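Local coordinates for trans-4-hydroxy-L-proline dehydratase (Clostridioides difficile 70-100-2010, PDB 6VXC), which uses a protein glycyl radical to dehydrate trans-4-hydroxy-L-proline to (S)-1-pyrroline-5-carboxylate in anaerobic 4-hydroxyproline degradation, at residues His118-Ile123 / Ile349-Ser354; Glu673-Gly676 / Gly681-Cys684; Val688-Ser693 / Ile802-Gln807; Asn764-Ala769 / Asp788-Leu793; Glu768-Pro773 / Thr796-Ile801. All coordinates share one frame; numbering follows the deposited sequence.

Contact 1: residues His118-Ile123 / Ile349-Ser354; sequences HNRDII and ITLKES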
# COMPACT_ATOMS: atom_id res chain seq x y z
N HIS A 118 21.76 1.40 -8.28
CA HIS A 118 22.25 2.47 -9.14
C HIS A 118 22.17 2.07 -10.61
O HIS A 118 21.85 2.89 -11.47
CB HIS A 118 23.68 2.83 -8.76
CG HIS A 118 24.25 3.97 -9.54
ND1 HIS A 118 24.22 5.27 -9.10
CD2 HIS A 118 24.85 4.00 -10.76
CE1 HIS A 118 24.79 6.05 -10.00
NE2 HIS A 118 25.18 5.31 -11.01
N ASN A 119 22.45 0.80 -10.91
CA ASN A 119 22.60 0.38 -12.29
C ASN A 119 21.44 -0.41 -12.85
O ASN A 119 21.41 -0.63 -14.05
CB ASN A 119 23.88 -0.46 -12.43
CG ASN A 119 25.12 0.35 -12.20
OD1 ASN A 119 25.48 1.17 -13.04
ND2 ASN A 119 25.76 0.18 -11.05
N ARG A 120 20.46 -0.79 -12.02
CA ARG A 120 19.33 -1.59 -12.48
C ARG A 120 18.54 -0.88 -13.58
O ARG A 120 18.55 0.35 -13.73
CB ARG A 120 18.37 -1.96 -11.34
CG ARG A 120 17.79 -0.77 -10.62
CD ARG A 120 16.59 -1.09 -9.72
NE ARG A 120 16.90 -1.88 -8.56
CZ ARG A 120 16.51 -1.63 -7.32
NH1 ARG A 120 15.74 -0.58 -7.01
NH2 ARG A 120 16.89 -2.46 -6.38
N ASP A 121 17.79 -1.70 -14.32
CA ASP A 121 17.08 -1.28 -15.51
C ASP A 121 15.87 -0.40 -15.19
O ASP A 121 15.67 0.64 -15.81
CB ASP A 121 16.64 -2.57 -16.22
CG ASP A 121 16.20 -2.36 -17.63
OD1 ASP A 121 15.97 -1.19 -18.02
OD2 ASP A 121 16.08 -3.39 -18.35
N ILE A 122 15.09 -0.78 -14.18
CA ILE A 122 13.92 -0.02 -13.77
C ILE A 122 13.97 0.22 -12.27
O ILE A 122 14.59 -0.54 -11.51
CB ILE A 122 12.60 -0.70 -14.18
CG1 ILE A 122 12.60 -2.17 -13.75
CG2 ILE A 122 12.34 -0.52 -15.67
CD1 ILE A 122 11.34 -2.90 -14.12
N ILE A 123 13.33 1.30 -11.84
CA ILE A 123 13.26 1.71 -10.45
C ILE A 123 14.67 1.88 -9.90
O ILE A 123 14.96 1.48 -8.77
CB ILE A 123 12.44 0.71 -9.61
CG1 ILE A 123 11.29 0.12 -10.44
CG2 ILE A 123 11.90 1.37 -8.34
CD1 ILE A 123 10.31 1.14 -10.93
N ILE A 349 13.37 -9.58 -3.18
CA ILE A 349 11.96 -9.93 -3.30
C ILE A 349 11.06 -8.71 -3.04
O ILE A 349 9.99 -8.57 -3.64
CB ILE A 349 11.59 -11.09 -2.36
CG1 ILE A 349 12.51 -12.30 -2.60
CG2 ILE A 349 10.13 -11.47 -2.55
CD1 ILE A 349 12.46 -12.84 -3.99
N THR A 350 11.46 -7.84 -2.11
CA THR A 350 10.65 -6.66 -1.83
C THR A 350 10.42 -5.83 -3.09
O THR A 350 9.33 -5.32 -3.31
CB THR A 350 11.32 -5.81 -0.74
OG1 THR A 350 11.55 -6.63 0.42
CG2 THR A 350 10.41 -4.62 -0.37
N LEU A 351 11.45 -5.67 -3.91
CA LEU A 351 11.28 -4.96 -5.18
C LEU A 351 10.33 -5.72 -6.11
O LEU A 351 9.41 -5.13 -6.69
CB LEU A 351 12.65 -4.73 -5.82
CG LEU A 351 12.89 -3.84 -7.04
CD1 LEU A 351 12.66 -4.59 -8.33
CD2 LEU A 351 12.12 -2.51 -7.00
N LYS A 352 10.52 -7.03 -6.23
CA LYS A 352 9.69 -7.82 -7.14
C LYS A 352 8.22 -7.71 -6.78
O LYS A 352 7.35 -7.68 -7.66
CB LYS A 352 10.14 -9.29 -7.10
CG LYS A 352 11.57 -9.54 -7.59
CD LYS A 352 11.89 -11.04 -7.57
CE LYS A 352 13.09 -11.37 -8.45
NZ LYS A 352 13.06 -12.79 -8.91
N GLU A 353 7.91 -7.63 -5.48
CA GLU A 353 6.52 -7.58 -5.07
C GLU A 353 5.97 -6.16 -5.07
O GLU A 353 4.75 -5.99 -5.04
CB GLU A 353 6.33 -8.21 -3.68
CG GLU A 353 7.03 -7.48 -2.53
CD GLU A 353 6.96 -8.26 -1.21
OE1 GLU A 353 5.88 -8.77 -0.87
OE2 GLU A 353 7.99 -8.37 -0.50
N SER A 354 6.83 -5.13 -5.12
CA SER A 354 6.38 -3.75 -5.10
C SER A 354 7.30 -2.93 -6.02
O SER A 354 8.02 -2.04 -5.60
CB SER A 354 6.37 -3.18 -3.68
OG SER A 354 5.83 -1.87 -3.64
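L351, on the last turn of helix 348-353, packs against R120 and I123, which lie in the loop that follows helix 111-119. The apolar part of the contact is a meeting of methyl groups: CD2 of L351 comes to 4.1 Å from CG2 of I123, the two side chains passing at a slant. A branched aliphatic residue suits each position, since both can offer a methyl at the contact. With CG anti to the backbone N (chi1 -171°), L351 reaches out from its helix, and its CD2 serves both partners.

The second kind of packing sets an aliphatic group over a cationic one. L351 lies over one face of the R120 guanidinium, offset toward the rim, and its CD2 is 4.1 Å from NH1 of R120. A flat guanidinium can offer a face to a methyl because its polar hydrogens point outward at the edge.

That edge is occupied by hydrogen bonds. R120 NH1 donates to the carbonyl oxygen of I123 at 2.8 Å with a nearly straight angle of 167°, and the acceptor lies in the guanidinium plane. This bond holds the arginine head beside its own loop. R120 NH2 donates to the backbone O of K346, just before helix 348-353, and the two bonds together fix the rotation of the head. The arrangement is a loop-to-helix junction in the pyruvate formate lyase-like part of this glycyl radical enzyme, in which an arginine ties a post-helical loop to the chain leading into another helix.

Contact 2: residues Glu673-Gly676 / Gly681-Cys684; sequences EIMG and GRLC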
# COMPACT_ATOMS: atom_id res chain seq x y z
N GLU A 673 6.18 -16.24 -12.30
CA GLU A 673 7.50 -16.50 -12.86
C GLU A 673 8.16 -17.74 -12.24
O GLU A 673 8.93 -18.43 -12.92
CB GLU A 673 8.40 -15.28 -12.68
CG GLU A 673 8.09 -14.12 -13.64
CD GLU A 673 8.95 -12.87 -13.40
OE1 GLU A 673 9.15 -12.09 -14.36
OE2 GLU A 673 9.43 -12.68 -12.25
N ILE A 674 7.91 -18.03 -10.97
CA ILE A 674 8.56 -19.19 -10.36
C ILE A 674 7.59 -20.36 -10.22
O ILE A 674 7.74 -21.20 -9.33
CB ILE A 674 9.20 -18.83 -9.00
CG1 ILE A 674 8.25 -17.96 -8.18
CG2 ILE A 674 10.53 -18.16 -9.22
CD1 ILE A 674 7.14 -18.75 -7.54
N MET A 675 6.60 -20.42 -11.09
CA MET A 675 5.63 -21.51 -11.12
C MET A 675 5.61 -22.16 -12.50
O MET A 675 5.78 -21.48 -13.52
CB MET A 675 4.24 -21.01 -10.74
CG MET A 675 3.20 -22.08 -10.53
SD MET A 675 1.71 -21.34 -9.83
CE MET A 675 0.52 -22.53 -10.31
N GLY A 676 5.40 -23.47 -12.53
CA GLY A 676 5.26 -24.16 -13.79
C GLY A 676 3.90 -23.91 -14.42
O GLY A 676 3.11 -23.09 -13.95
N GLY A 681 -4.37 -24.05 -18.27
CA GLY A 681 -3.79 -23.74 -19.56
C GLY A 681 -2.77 -22.62 -19.52
O GLY A 681 -2.13 -22.36 -20.54
N ARG A 682 -2.59 -21.95 -18.38
CA ARG A 682 -1.52 -20.97 -18.25
C ARG A 682 -0.17 -21.66 -18.38
O ARG A 682 0.03 -22.75 -17.84
CB ARG A 682 -1.65 -20.25 -16.90
CG ARG A 682 -0.52 -19.29 -16.55
CD ARG A 682 -0.47 -18.99 -15.04
NE ARG A 682 0.93 -18.91 -14.63
CZ ARG A 682 1.70 -19.96 -14.41
NH1 ARG A 682 1.20 -21.18 -14.53
NH2 ARG A 682 2.97 -19.79 -14.08
N LEU A 683 0.73 -21.07 -19.15
CA LEU A 683 2.00 -21.75 -19.39
C LEU A 683 3.03 -21.39 -18.33
O LEU A 683 2.88 -20.44 -17.56
CB LEU A 683 2.53 -21.43 -20.79
CG LEU A 683 1.64 -21.85 -21.96
CD1 LEU A 683 2.33 -21.55 -23.26
CD2 LEU A 683 1.25 -23.31 -21.88
N CYS A 684 4.12 -22.17 -18.35
CA CYS A 684 5.20 -22.06 -17.37
C CYS A 684 5.77 -20.65 -17.32
O CYS A 684 6.04 -20.03 -18.35
CB CYS A 684 6.31 -23.07 -17.73
SG CYS A 684 7.76 -23.03 -16.65
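The carbonyl oxygen of G676 accepts from both terminal nitrogens of R682, in a loop closed by an arginine between helices 667-673 and 703-711. The stronger bond comes from NH1, 2.8 Å from G676 O at an angle of 166°, with the acceptor almost exactly in the guanidinium plane. NH2 makes a weak bond to the same oxygen and another to M675 O, each at 3.3 Å. Two successive carbonyls thus sit at the edge of one guanidinium, a task suited to arginine because its N-H groups fan out in a single plane.

The R682 chain leaves its backbone in a trans chi1 (174°), and the later bend at chi3 turns the head back across the loop. Further bonds, from NE to K686 O and from NH1 to S678 OG, hold it against rotation. The backbones themselves approach closely, C of G676 lying 3.7 Å from CA of C684. M675 turns its thioether chain onto helix 473-481, where it touches P474 and E478, while its CB stays 3.8 Å from NH2 of R682. In 681-684, SG of C684 lies 4.0 Å from CA of G676.

Contact 3: residues Val688-Ser693 / Ile802-Gln807; sequences VSEGIS and IGRTEQ
E690 opens a type II' beta turn that runs to S693, closed by the bond from S693 N to E690 O at 3.0 Å, while R804 lies in the tail that leaves helix 795-803. G691 occupies the turn position with positive phi (54°), a backbone conformation that glycine adopts readily. From this turn the E690 side chain reaches R804 and crosses it obliquely, bending at chi2 to bring its carboxylate over the arginine.

The carboxylate carbon CD of E690 lies above one face of the guanidinium, offset toward the rim. OE2 of E690 is 3.8 Å from NE of R804, a long salt bridge, with OE2 well off the guanidinium plane and so held by charge and not by a directed hydrogen bond. The attraction is therefore mainly electrostatic, the two planes tilted 32° apart.

Both segments belong to the glycyl radical domain, where the C-terminal part of the chain packs beside the loop that precedes helix 703-711. The E690 side chain is about 11 Å from that of C454, the cysteine radical site inferred by similarity. The directed bonds of R804 go to other partners: NE joins E800 OE1 in a salt bridge, and NH2 donates to V783 O. An extended chain from CG to NE suits this role, since it carries the head well away from the backbone. On the glutamate, S693 OG donates to OE1 of E690 at 2.6 Å, from the syn side and 35° out of the carboxylate plane. S693 OG is also hydrogen-bonded to the backbone N of N724.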
# COMPACT_ATOMS: atom_id res chain seq x y z
N VAL A 688 0.43 -15.10 -12.77
CA VAL A 688 -0.90 -15.54 -12.33
C VAL A 688 -1.86 -14.36 -12.42
O VAL A 688 -1.45 -13.23 -12.73
CB VAL A 688 -0.88 -16.18 -10.91
CG1 VAL A 688 0.01 -17.42 -10.89
CG2 VAL A 688 -0.39 -15.19 -9.84
N SER A 689 -3.15 -14.61 -12.20
CA SER A 689 -4.15 -13.55 -12.31
C SER A 689 -3.91 -12.49 -11.24
O SER A 689 -3.39 -12.78 -10.16
CB SER A 689 -5.55 -14.13 -12.16
OG SER A 689 -5.67 -14.88 -10.95
N GLU A 690 -4.32 -11.25 -11.54
CA GLU A 690 -4.15 -10.10 -10.65
C GLU A 690 -5.44 -9.81 -9.87
O GLU A 690 -6.54 -9.88 -10.42
CB GLU A 690 -3.69 -8.86 -11.43
CG GLU A 690 -4.23 -8.73 -12.84
CD GLU A 690 -5.65 -8.18 -12.97
OE1 GLU A 690 -6.16 -7.55 -12.02
OE2 GLU A 690 -6.26 -8.42 -14.03
N GLY A 691 -5.28 -9.48 -8.59
CA GLY A 691 -6.42 -9.21 -7.72
C GLY A 691 -7.41 -10.36 -7.73
O GLY A 691 -7.02 -11.53 -7.76
N ILE A 692 -8.70 -10.04 -7.75
CA ILE A 692 -9.75 -11.02 -7.96
C ILE A 692 -10.25 -10.99 -9.41
O ILE A 692 -11.34 -11.48 -9.71
CB ILE A 692 -10.93 -10.85 -6.98
CG1 ILE A 692 -11.65 -9.52 -7.22
CG2 ILE A 692 -10.47 -11.07 -5.52
CD1 ILE A 692 -12.99 -9.39 -6.52
N SER A 693 -9.45 -10.44 -10.31
CA SER A 693 -9.82 -10.33 -11.71
C SER A 693 -9.81 -11.71 -12.37
O SER A 693 -9.20 -12.65 -11.86
CB SER A 693 -8.83 -9.42 -12.45
OG SER A 693 -8.64 -8.18 -11.80
N ILE A 802 -1.50 -5.46 -21.08
CA ILE A 802 -2.01 -5.48 -22.45
C ILE A 802 -2.94 -6.66 -22.68
O ILE A 802 -3.86 -6.59 -23.50
CB ILE A 802 -0.84 -5.50 -23.46
CG1 ILE A 802 -0.05 -4.20 -23.39
CG2 ILE A 802 -1.37 -5.77 -24.85
CD1 ILE A 802 1.30 -4.24 -24.12
N GLY A 803 -2.69 -7.79 -22.01
CA GLY A 803 -3.50 -8.98 -22.15
C GLY A 803 -4.80 -8.96 -21.39
O GLY A 803 -5.62 -9.86 -21.59
N ARG A 804 -5.02 -7.96 -20.54
CA ARG A 804 -6.28 -7.90 -19.81
C ARG A 804 -7.44 -7.70 -20.79
O ARG A 804 -7.28 -7.12 -21.86
CB ARG A 804 -6.25 -6.78 -18.75
CG ARG A 804 -5.21 -7.00 -17.66
CD ARG A 804 -5.15 -5.82 -16.69
NE ARG A 804 -4.04 -5.92 -15.74
CZ ARG A 804 -3.75 -4.98 -14.84
NH1 ARG A 804 -4.48 -3.87 -14.76
NH2 ARG A 804 -2.73 -5.15 -14.02
N THR A 805 -8.60 -8.23 -20.44
CA THR A 805 -9.73 -8.26 -21.37
C THR A 805 -10.21 -6.85 -21.71
O THR A 805 -10.46 -6.05 -20.81
CB THR A 805 -10.86 -9.09 -20.79
OG1 THR A 805 -10.33 -10.37 -20.42
CG2 THR A 805 -11.98 -9.28 -21.82
N GLU A 806 -10.32 -6.55 -23.00
CA GLU A 806 -10.84 -5.24 -23.40
C GLU A 806 -12.37 -5.34 -23.42
O GLU A 806 -12.94 -5.98 -24.29
CB GLU A 806 -10.27 -4.80 -24.75
CG GLU A 806 -10.62 -3.35 -25.12
CD GLU A 806 -9.95 -2.86 -26.41
OE1 GLU A 806 -9.03 -2.00 -26.35
OE2 GLU A 806 -10.34 -3.32 -27.49
N GLN A 807 -13.02 -4.74 -22.42
CA GLN A 807 -14.46 -4.89 -22.29
C GLN A 807 -15.22 -3.90 -23.18
O GLN A 807 -14.73 -2.81 -23.48
CB GLN A 807 -14.91 -4.71 -20.84
CG GLN A 807 -14.21 -5.65 -19.85
CD GLN A 807 -14.72 -7.09 -19.90
OE1 GLN A 807 -15.17 -7.58 -20.95
NE2 GLN A 807 -14.65 -7.76 -18.77

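Contact 4: residues Asn764-Ala769 / Asp788-Leu793; sequences NVLLEA and DHFNNL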
# COMPACT_ATOMS: atom_id res chain seq x y z
N ASN A 764 -2.73 -0.09 -29.32
CA ASN A 764 -1.64 0.21 -30.24
C ASN A 764 -0.68 1.23 -29.66
O ASN A 764 0.52 1.16 -29.94
CB ASN A 764 -2.19 0.71 -31.58
CG ASN A 764 -3.08 -0.31 -32.25
OD1 ASN A 764 -2.81 -1.51 -32.20
ND2 ASN A 764 -4.15 0.16 -32.88
N VAL A 765 -1.17 2.16 -28.84
CA VAL A 765 -0.28 3.09 -28.16
C VAL A 765 0.68 2.34 -27.24
O VAL A 765 1.87 2.64 -27.20
CB VAL A 765 -1.10 4.15 -27.39
CG1 VAL A 765 -0.20 4.99 -26.51
CG2 VAL A 765 -1.87 5.05 -28.37
N LEU A 766 0.17 1.37 -26.49
CA LEU A 766 1.05 0.64 -25.58
C LEU A 766 2.08 -0.15 -26.38
O LEU A 766 3.25 -0.22 -26.00
CB LEU A 766 0.24 -0.31 -24.69
CG LEU A 766 -0.62 0.26 -23.55
CD1 LEU A 766 -0.47 -0.46 -22.22
CD2 LEU A 766 -0.52 1.76 -23.40
N LEU A 767 1.65 -0.77 -27.47
CA LEU A 767 2.58 -1.53 -28.31
C LEU A 767 3.65 -0.63 -28.91
O LEU A 767 4.83 -0.99 -28.95
CB LEU A 767 1.81 -2.27 -29.40
CG LEU A 767 0.87 -3.36 -28.89
CD1 LEU A 767 0.07 -3.94 -30.03
CD2 LEU A 767 1.64 -4.45 -28.17
N GLU A 768 3.26 0.57 -29.36
CA GLU A 768 4.24 1.54 -29.83
C GLU A 768 5.18 1.95 -28.72
O GLU A 768 6.39 2.11 -28.95
CB GLU A 768 3.54 2.77 -30.41
CG GLU A 768 3.33 2.72 -31.91
CD GLU A 768 4.64 2.49 -32.66
OE1 GLU A 768 4.70 1.54 -33.46
OE2 GLU A 768 5.62 3.23 -32.41
N ALA A 769 4.66 2.13 -27.51
CA ALA A 769 5.51 2.53 -26.40
C ALA A 769 6.56 1.47 -26.09
O ALA A 769 7.65 1.80 -25.63
CB ALA A 769 4.68 2.82 -25.16
N ASP A 788 1.10 3.95 -12.66
CA ASP A 788 2.53 4.12 -12.83
C ASP A 788 2.83 4.39 -14.30
O ASP A 788 2.02 4.09 -15.17
CB ASP A 788 3.30 2.87 -12.35
CG ASP A 788 4.71 3.19 -11.85
OD1 ASP A 788 5.25 4.26 -12.22
OD2 ASP A 788 5.27 2.37 -11.09
N HIS A 789 4.00 4.95 -14.56
CA HIS A 789 4.46 5.08 -15.94
C HIS A 789 4.67 3.71 -16.56
O HIS A 789 5.27 2.82 -15.95
CB HIS A 789 5.75 5.90 -16.01
CG HIS A 789 5.53 7.36 -15.81
ND1 HIS A 789 5.57 7.96 -14.57
CD2 HIS A 789 5.25 8.35 -16.69
CE1 HIS A 789 5.33 9.25 -14.69
NE2 HIS A 789 5.13 9.51 -15.97
N PHE A 790 4.11 3.53 -17.76
CA PHE A 790 4.28 2.30 -18.52
C PHE A 790 5.75 1.92 -18.67
O PHE A 790 6.11 0.75 -18.56
CB PHE A 790 3.59 2.47 -19.88
CG PHE A 790 3.59 1.24 -20.75
CD1 PHE A 790 2.75 0.17 -20.46
CD2 PHE A 790 4.37 1.18 -21.90
CE1 PHE A 790 2.74 -0.96 -21.27
CE2 PHE A 790 4.35 0.06 -22.72
CZ PHE A 790 3.55 -1.01 -22.41
N ASN A 791 6.62 2.91 -18.88
CA ASN A 791 8.06 2.68 -19.03
C ASN A 791 8.74 2.21 -17.75
O ASN A 791 9.89 1.78 -17.82
CB ASN A 791 8.77 3.95 -19.53
CG ASN A 791 8.49 4.27 -20.99
OD1 ASN A 791 7.98 3.43 -21.74
ND2 ASN A 791 8.90 5.46 -21.42
N ASN A 792 8.09 2.32 -16.59
CA ASN A 792 8.65 1.79 -15.34
C ASN A 792 8.36 0.31 -15.15
O ASN A 792 8.79 -0.26 -14.14
CB ASN A 792 8.11 2.55 -14.12
CG ASN A 792 8.76 3.90 -13.94
OD1 ASN A 792 9.86 4.14 -14.43
ND2 ASN A 792 8.09 4.80 -13.23
N LEU A 793 7.64 -0.32 -16.07
CA LEU A 793 7.21 -1.69 -15.90
C LEU A 793 8.09 -2.64 -16.72
O LEU A 793 8.54 -2.30 -17.81
CB LEU A 793 5.74 -1.82 -16.32
CG LEU A 793 4.81 -0.70 -15.82
CD1 LEU A 793 3.44 -0.92 -16.39
CD2 LEU A 793 4.74 -0.62 -14.28
O HOH W 1 8.34 0.95 -22.50
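Within the glycyl radical domain, helix 763-771 packs on the 3-10 turn that follows strand 787-789, and the ring of F790 lies between them. L766 and A769, three residues apart and so on neighbouring turns of the helix, both meet this ring. CD1 of L766 comes to 3.4 Å from CE1 of F790, a tight apolar approach, while CB of A769 is 3.7 Å from CD2 on the other side of the ring. Both approaches are oblique to the ring. The carbonyl oxygen of L766 also lies beside it, 3.5 Å from CE2 of F790.

The size of each residue suits its place. Alanine lets the helix backbone come close to the aromatic group, and the longer leucine reaches round to the CD1-CE1 side. A chi1 of -176° swings the F790 ring out from the turn toward the helix. I802 and L779 cover L766 further out, joining the pair to a larger apolar cluster.

Polar groups lie at the margin. A water donates to OD1 of N791 at 2.6 Å and more weakly to the backbone O of A769 at 3.3 Å, bridging two acceptors that cannot bond directly to each other. ND2 of N791 donates to P773 O, which fixes the orientation of the amide. ND2 of N792 donates back to OD1 of D788 in the strand at 3.1 Å, tying the turn to it. The chemistry is mainly apolar packing of a buried ring, probably aided by burial of its surface, with directional bonds and a water at its rim.

Contact 5: residues Glu768-Pro773 / Thr796-Ile801; sequences EAQKNP and TLQDEI
Q770 points its amide nitrogen into the angle between Q798 and D799, a polar bridge between helices 763-771 and 795-803 of the glycyl radical domain. Q770 and Q798 run past each other in opposite directions, their amide planes 48° apart, so that NE2 of Q770 meets OE1 of Q798 at 3.2 Å. D799 comes across more steeply: its carboxylate is turned 76° from the Q770 amide, and OD1 of D799 takes the other N-H of NE2 at 2.8 Å. Both acceptors lie close to the Q770 amide plane, where the hydrogens of an NH2 group point. The N-H directions are fairly straight, 164° for the bond to D799, yet NE2 comes in tilted from the plane of each acceptor group, meeting D799 OD1 on its syn side.

Glutamine suits position 770 because its chain, extended beyond CG, spans the distance between the helices and ends in two donor hydrogens. Adjacent residues on one helix, Q798 and D799 supply the two acceptors. Their other polar atoms are engaged too: NE2 of Q798 donates to F790 O, and OD2 of D799 forms a salt bridge with R795.

Waters extend the bridge on both flanks. The one shared with contact 4 accepts from NE2 of Q798 at 3.1 Å. The second donates to OE1 of Q770 at 2.9 Å and to OD1 of D799 at 3.0 Å.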
# COMPACT_ATOMS: atom_id res chain seq x y z
N GLU A 768 3.26 0.57 -29.36
CA GLU A 768 4.24 1.54 -29.83
C GLU A 768 5.18 1.95 -28.72
O GLU A 768 6.39 2.11 -28.95
CB GLU A 768 3.54 2.77 -30.41
CG GLU A 768 3.33 2.72 -31.91
CD GLU A 768 4.64 2.49 -32.66
OE1 GLU A 768 4.70 1.54 -33.46
OE2 GLU A 768 5.62 3.23 -32.41
N ALA A 769 4.66 2.13 -27.51
CA ALA A 769 5.51 2.53 -26.40
C ALA A 769 6.56 1.47 -26.09
O ALA A 769 7.65 1.80 -25.63
CB ALA A 769 4.68 2.82 -25.16
N GLN A 770 6.25 0.19 -26.32
CA GLN A 770 7.25 -0.86 -26.13
C GLN A 770 8.36 -0.76 -27.17
O GLN A 770 9.52 -1.04 -26.87
CB GLN A 770 6.61 -2.24 -26.20
CG GLN A 770 5.68 -2.56 -25.06
CD GLN A 770 5.12 -3.97 -25.16
OE1 GLN A 770 4.67 -4.39 -26.23
NE2 GLN A 770 5.14 -4.71 -24.05
N LYS A 771 8.02 -0.38 -28.41
CA LYS A 771 9.04 -0.27 -29.45
C LYS A 771 9.88 0.98 -29.30
O LYS A 771 11.07 0.95 -29.62
CB LYS A 771 8.43 -0.26 -30.85
CG LYS A 771 7.75 -1.53 -31.32
CD LYS A 771 6.88 -1.18 -32.52
CE LYS A 771 7.74 -0.61 -33.66
NZ LYS A 771 6.97 0.20 -34.67
N ASN A 772 9.29 2.08 -28.85
CA ASN A 772 9.96 3.37 -28.78
C ASN A 772 9.62 4.04 -27.46
O ASN A 772 8.85 5.00 -27.42
CB ASN A 772 9.57 4.26 -29.97
CG ASN A 772 10.09 3.74 -31.30
OD1 ASN A 772 9.30 3.37 -32.19
ND2 ASN A 772 11.41 3.75 -31.47
N PRO A 773 10.18 3.55 -26.36
CA PRO A 773 9.81 4.09 -25.05
C PRO A 773 10.05 5.58 -24.92
O PRO A 773 9.30 6.26 -24.21
CB PRO A 773 10.69 3.29 -24.08
CG PRO A 773 11.14 2.11 -24.85
CD PRO A 773 11.20 2.50 -26.27
N THR A 796 7.33 -8.15 -18.97
CA THR A 796 6.33 -9.12 -18.54
C THR A 796 5.10 -8.42 -17.96
O THR A 796 3.97 -8.76 -18.32
CB THR A 796 6.94 -10.09 -17.53
OG1 THR A 796 8.05 -10.77 -18.12
CG2 THR A 796 5.90 -11.09 -17.07
N LEU A 797 5.31 -7.43 -17.10
CA LEU A 797 4.18 -6.71 -16.52
C LEU A 797 3.43 -5.90 -17.57
O LEU A 797 2.20 -5.88 -17.60
CB LEU A 797 4.67 -5.80 -15.39
CG LEU A 797 3.64 -4.92 -14.68
CD1 LEU A 797 2.40 -5.72 -14.24
CD2 LEU A 797 4.30 -4.24 -13.49
N GLN A 798 4.17 -5.23 -18.46
CA GLN A 798 3.53 -4.55 -19.59
C GLN A 798 2.62 -5.50 -20.36
O GLN A 798 1.47 -5.17 -20.67
CB GLN A 798 4.59 -3.97 -20.52
CG GLN A 798 5.37 -2.82 -19.94
CD GLN A 798 6.42 -2.33 -20.92
OE1 GLN A 798 6.72 -3.02 -21.91
NE2 GLN A 798 6.98 -1.15 -20.68
N ASP A 799 3.14 -6.69 -20.69
CA ASP A 799 2.35 -7.65 -21.44
C ASP A 799 1.17 -8.19 -20.64
O ASP A 799 0.15 -8.57 -21.22
CB ASP A 799 3.24 -8.81 -21.92
CG ASP A 799 4.19 -8.39 -23.05
OD1 ASP A 799 4.02 -7.28 -23.59
OD2 ASP A 799 5.09 -9.18 -23.39
N GLU A 800 1.30 -8.27 -19.31
CA GLU A 800 0.16 -8.67 -18.50
C GLU A 800 -0.98 -7.67 -18.66
O GLU A 800 -2.11 -8.03 -18.97
CB GLU A 800 0.60 -8.81 -17.03
CG GLU A 800 -0.44 -9.43 -16.07
CD GLU A 800 -1.45 -8.41 -15.52
OE1 GLU A 800 -2.65 -8.51 -15.84
OE2 GLU A 800 -1.05 -7.50 -14.76
N ILE A 801 -0.65 -6.38 -18.54
CA ILE A 801 -1.66 -5.32 -18.65
C ILE A 801 -2.31 -5.32 -20.03
O ILE A 801 -3.53 -5.20 -20.16
CB ILE A 801 -1.02 -3.95 -18.33
CG1 ILE A 801 -0.62 -3.90 -16.85
CG2 ILE A 801 -1.95 -2.78 -18.77
CD1 ILE A 801 0.32 -2.80 -16.50
O HOH W 1 8.34 0.95 -22.50
O HOH W 2 3.41 -7.00 -26.56

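In the fold
Contacts 1 and 2 come first along the chain, in its PFL part, and contacts 3, 4 and 5 gather in the glycyl radical domain. Contacts 4 and 5 are closest, with centres 5 Å apart: both use helix 763-771, and Q798 NE2 bonded to F790 O ties one to the other. Contact 3 shares helix 795-803 with contact 5, and its segments enclose both in sequence. The two parts of the chain meet where I122 of contact 1 packs on N792 of contact 4, and where E673 of contact 2 approaches T796 of contact 5. Segments 788-793 and 796-801 are thus where, in these contacts, the glycyl radical part meets segments 118-123 and 673-676.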